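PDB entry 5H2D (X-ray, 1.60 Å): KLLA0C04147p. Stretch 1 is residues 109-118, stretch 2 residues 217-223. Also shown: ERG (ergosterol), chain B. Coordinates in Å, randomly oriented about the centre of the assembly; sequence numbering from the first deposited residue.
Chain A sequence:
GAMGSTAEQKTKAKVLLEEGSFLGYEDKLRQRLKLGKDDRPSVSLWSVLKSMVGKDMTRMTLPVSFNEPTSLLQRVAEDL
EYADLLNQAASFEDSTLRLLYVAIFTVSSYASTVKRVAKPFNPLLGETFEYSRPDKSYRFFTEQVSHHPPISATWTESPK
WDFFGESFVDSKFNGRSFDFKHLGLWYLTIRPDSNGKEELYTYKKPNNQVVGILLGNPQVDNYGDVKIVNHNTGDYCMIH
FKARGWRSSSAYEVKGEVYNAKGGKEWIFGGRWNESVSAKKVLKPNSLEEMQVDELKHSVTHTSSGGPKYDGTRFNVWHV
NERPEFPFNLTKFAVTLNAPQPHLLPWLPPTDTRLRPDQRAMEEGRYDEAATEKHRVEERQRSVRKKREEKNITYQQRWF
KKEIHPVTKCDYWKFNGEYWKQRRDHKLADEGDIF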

# COMPACT_ATOMS: atom_id res chain seq x y z
N SER A 109 -3.58 -7.40 1.12
CA SER A 109 -3.07 -6.58 0.03
C SER A 109 -2.04 -7.30 -0.84
O SER A 109 -1.46 -6.67 -1.74
CB SER A 109 -2.49 -5.28 0.57
OG SER A 109 -1.74 -5.54 1.74
N TYR A 110 -1.83 -8.60 -0.64
CA TYR A 110 -0.82 -9.29 -1.44
C TYR A 110 -1.40 -10.05 -2.63
O TYR A 110 -0.67 -10.31 -3.59
CB TYR A 110 0.04 -10.20 -0.53
CG TYR A 110 0.89 -9.24 0.26
CD1 TYR A 110 2.00 -8.64 -0.34
CD2 TYR A 110 0.48 -8.79 1.50
CE1 TYR A 110 2.71 -7.68 0.31
CE2 TYR A 110 1.19 -7.81 2.16
CZ TYR A 110 2.31 -7.26 1.56
OH TYR A 110 3.00 -6.27 2.19
N ALA A 111 -2.71 -10.32 -2.65
CA ALA A 111 -3.28 -10.95 -3.83
C ALA A 111 -3.05 -10.12 -5.08
O ALA A 111 -2.83 -10.66 -6.16
CB ALA A 111 -4.78 -11.19 -3.64
N SER A 112 -3.12 -8.79 -4.94
CA SER A 112 -2.99 -7.90 -6.08
C SER A 112 -1.59 -7.89 -6.68
O SER A 112 -1.42 -7.35 -7.77
CB SER A 112 -3.37 -6.47 -5.69
OG SER A 112 -2.52 -6.00 -4.66
N THR A 113 -0.59 -8.47 -6.00
CA THR A 113 0.77 -8.47 -6.54
C THR A 113 1.00 -9.58 -7.56
O THR A 113 1.93 -9.49 -8.37
CB THR A 113 1.82 -8.58 -5.41
OG1 THR A 113 1.75 -9.87 -4.78
CG2 THR A 113 1.61 -7.50 -4.36
N VAL A 114 0.15 -10.60 -7.57
CA VAL A 114 0.33 -11.71 -8.51
C VAL A 114 0.13 -11.22 -9.94
O VAL A 114 -0.69 -10.34 -10.22
CB VAL A 114 -0.65 -12.84 -8.16
CG1 VAL A 114 -0.49 -13.99 -9.12
CG2 VAL A 114 -0.40 -13.30 -6.74
N LYS A 115 0.91 -11.80 -10.86
CA LYS A 115 0.81 -11.58 -12.30
C LYS A 115 1.21 -10.18 -12.73
O LYS A 115 0.94 -9.78 -13.87
CB LYS A 115 -0.60 -11.87 -12.84
CG LYS A 115 -0.97 -13.35 -12.77
CD LYS A 115 -2.18 -13.65 -13.64
CE LYS A 115 -3.46 -13.10 -13.03
NZ LYS A 115 -4.06 -13.98 -11.98
N ARG A 116 1.86 -9.40 -11.86
CA ARG A 116 2.38 -8.09 -12.23
C ARG A 116 3.89 -8.07 -12.00
O ARG A 116 4.40 -7.45 -11.07
CB ARG A 116 1.64 -6.98 -11.45
CG ARG A 116 0.19 -6.84 -11.90
CD ARG A 116 -0.65 -6.26 -10.78
NE ARG A 116 -0.41 -4.82 -10.66
CZ ARG A 116 -1.02 -4.06 -9.76
NH1 ARG A 116 -1.88 -4.59 -8.89
NH2 ARG A 116 -0.76 -2.75 -9.74
N VAL A 117 4.61 -8.77 -12.88
CA VAL A 117 6.07 -8.83 -12.80
C VAL A 117 6.58 -7.64 -13.60
O VAL A 117 6.91 -7.73 -14.79
CB VAL A 117 6.61 -10.17 -13.30
CG1 VAL A 117 8.13 -10.21 -13.23
CG2 VAL A 117 6.04 -11.32 -12.46
N ALA A 118 6.66 -6.49 -12.93
CA ALA A 118 6.93 -5.24 -13.61
C ALA A 118 7.27 -4.17 -12.60
O ALA A 118 6.74 -4.16 -11.48
CB ALA A 118 5.72 -4.78 -14.45
N ASN A 217 9.79 -18.57 -16.07
CA ASN A 217 8.40 -18.34 -15.66
C ASN A 217 8.40 -17.50 -14.39
O ASN A 217 8.13 -18.00 -13.29
CB ASN A 217 7.68 -19.67 -15.44
CG ASN A 217 6.21 -19.47 -15.11
OD1 ASN A 217 5.62 -18.45 -15.46
ND2 ASN A 217 5.62 -20.46 -14.44
N PRO A 218 8.68 -16.20 -14.51
CA PRO A 218 8.78 -15.36 -13.31
C PRO A 218 7.47 -15.30 -12.54
O PRO A 218 6.39 -15.18 -13.12
CB PRO A 218 9.15 -13.98 -13.90
CG PRO A 218 9.80 -14.31 -15.22
CD PRO A 218 9.00 -15.46 -15.74
N GLN A 219 7.59 -15.34 -11.22
CA GLN A 219 6.45 -15.36 -10.31
C GLN A 219 6.74 -14.46 -9.12
O GLN A 219 7.85 -14.45 -8.59
CB GLN A 219 6.16 -16.81 -9.85
CG GLN A 219 5.50 -16.96 -8.48
CD GLN A 219 5.61 -18.39 -7.92
OE1 GLN A 219 6.57 -19.11 -8.18
NE2 GLN A 219 4.61 -18.79 -7.13
N VAL A 220 5.74 -13.68 -8.72
CA VAL A 220 5.85 -12.86 -7.51
C VAL A 220 5.53 -13.72 -6.29
O VAL A 220 4.47 -14.35 -6.22
CB VAL A 220 4.91 -11.65 -7.58
CG1 VAL A 220 5.08 -10.83 -6.31
CG2 VAL A 220 5.17 -10.80 -8.80
N ASP A 221 6.44 -13.73 -5.33
CA ASP A 221 6.26 -14.44 -4.07
C ASP A 221 6.40 -13.46 -2.93
O ASP A 221 7.25 -12.56 -2.96
CB ASP A 221 7.30 -15.56 -3.93
CG ASP A 221 7.20 -16.30 -2.62
OD1 ASP A 221 6.06 -16.53 -2.16
OD2 ASP A 221 8.26 -16.64 -2.05
N ASN A 222 5.57 -13.62 -1.92
CA ASN A 222 5.68 -12.84 -0.70
C ASN A 222 6.02 -13.80 0.44
O ASN A 222 5.47 -14.90 0.51
CB ASN A 222 4.38 -12.08 -0.43
CG ASN A 222 4.05 -11.13 -1.56
OD1 ASN A 222 4.72 -10.11 -1.73
ND2 ASN A 222 3.04 -11.47 -2.37
N TYR A 223 6.96 -13.41 1.29
CA TYR A 223 7.49 -14.35 2.26
C TYR A 223 7.97 -13.60 3.49
O TYR A 223 8.26 -12.41 3.44
CB TYR A 223 8.63 -15.19 1.67
CG TYR A 223 9.91 -14.40 1.46
CD1 TYR A 223 10.12 -13.65 0.30
CD2 TYR A 223 10.91 -14.40 2.43
CE1 TYR A 223 11.30 -12.94 0.11
CE2 TYR A 223 12.08 -13.69 2.26
CZ TYR A 223 12.27 -12.96 1.10
OH TYR A 223 13.45 -12.25 0.94
C1 ERG B . 4.15 -4.91 -2.09
C2 ERG B . 3.05 -4.31 -1.22
C3 ERG B . 3.62 -3.08 -0.57
C4 ERG B . 4.07 -2.07 -1.63
C5 ERG B . 4.94 -2.65 -2.60
C6 ERG B . 5.92 -1.86 -3.18
C7 ERG B . 6.78 -2.32 -4.20
C8 ERG B . 6.67 -3.63 -4.68
C9 ERG B . 5.83 -4.54 -3.97
C10 ERG B . 4.66 -3.93 -3.16
C11 ERG B . 5.38 -5.81 -4.81
C12 ERG B . 6.48 -6.34 -5.73
C13 ERG B . 6.98 -5.17 -6.61
C14 ERG B . 7.63 -4.18 -5.62
C15 ERG B . 8.33 -3.21 -6.56
C16 ERG B . 8.86 -4.12 -7.70
C17 ERG B . 8.23 -5.51 -7.44
C18 ERG B . 5.87 -4.55 -7.48
C19 ERG B . 3.52 -3.63 -4.17
C20 ERG B . 8.04 -6.24 -8.78
C21 ERG B . 7.34 -7.60 -8.67
C22 ERG B . 9.44 -6.45 -9.35
C23 ERG B . 9.86 -5.75 -10.60
C24 ERG B . 11.28 -5.94 -11.12
C25 ERG B . 11.22 -6.08 -12.65
C26 ERG B . 10.38 -7.32 -12.99
C27 ERG B . 12.61 -6.28 -13.28
C28 ERG B . 12.08 -4.72 -10.71
O1 ERG B . 2.63 -2.47 0.33

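A strand can pack against an irregular segment without sharing any backbone hydrogen bonds with it, provided that alternate side chains on one face of the strand meet a suitably folded partner. The contact between residues 109-118 and 217-223 illustrates the principle. Along the strand, Val-220 and Asn-222 direct their CA-to-CB bonds toward the other stretch, while Gln-219 and Asp-221 direct theirs away, as the extended backbone requires.

Val-220 covers the most surface. Its CG2 lies 3.5 Å from Thr-113 O and 3.8 Å from Val-117 CG2, so one methyl meets both the backbone of the turn running from Thr-113 to Arg-116 and the valine that follows it. A compact branched side chain suits this place, since it fills the space without bringing in a polar group that would need a partner. Val-117, second in area covered, extends the apolar patch: its CG1 rests 4.0 Å from Pro-218 CB, where the proline ring offers a rigid hydrocarbon surface. The same two valines also border the sterol, with Val-117 CG1 3.7 Å from ERG C26 and Val-220 CG2 3.9 Å from ERG C21, so ligand and protein share one apolar environment.

Asn-222 supplies the polar counterpart. Its ND2 donates a hydrogen bond to Thr-113 OG1 at 3.2 Å, with a nearly straight angle of 164°. That hydroxyl in turn donates to Tyr-110 O at 2.7 Å, and the same carbonyl accepts a 3.0 Å bond from Thr-113 N. Threonine is apt here because its hydroxyl can accept from one stretch while donating within its own, linking the strand to the 3-10 segment. Asn-222 OD1 is hydrogen-bonded elsewhere in the structure and also lies 3.4 Å from Tyr-110 CD1, so both ends of the buried amide take part in hydrogen bonds, and the tyrosine contact is packing only.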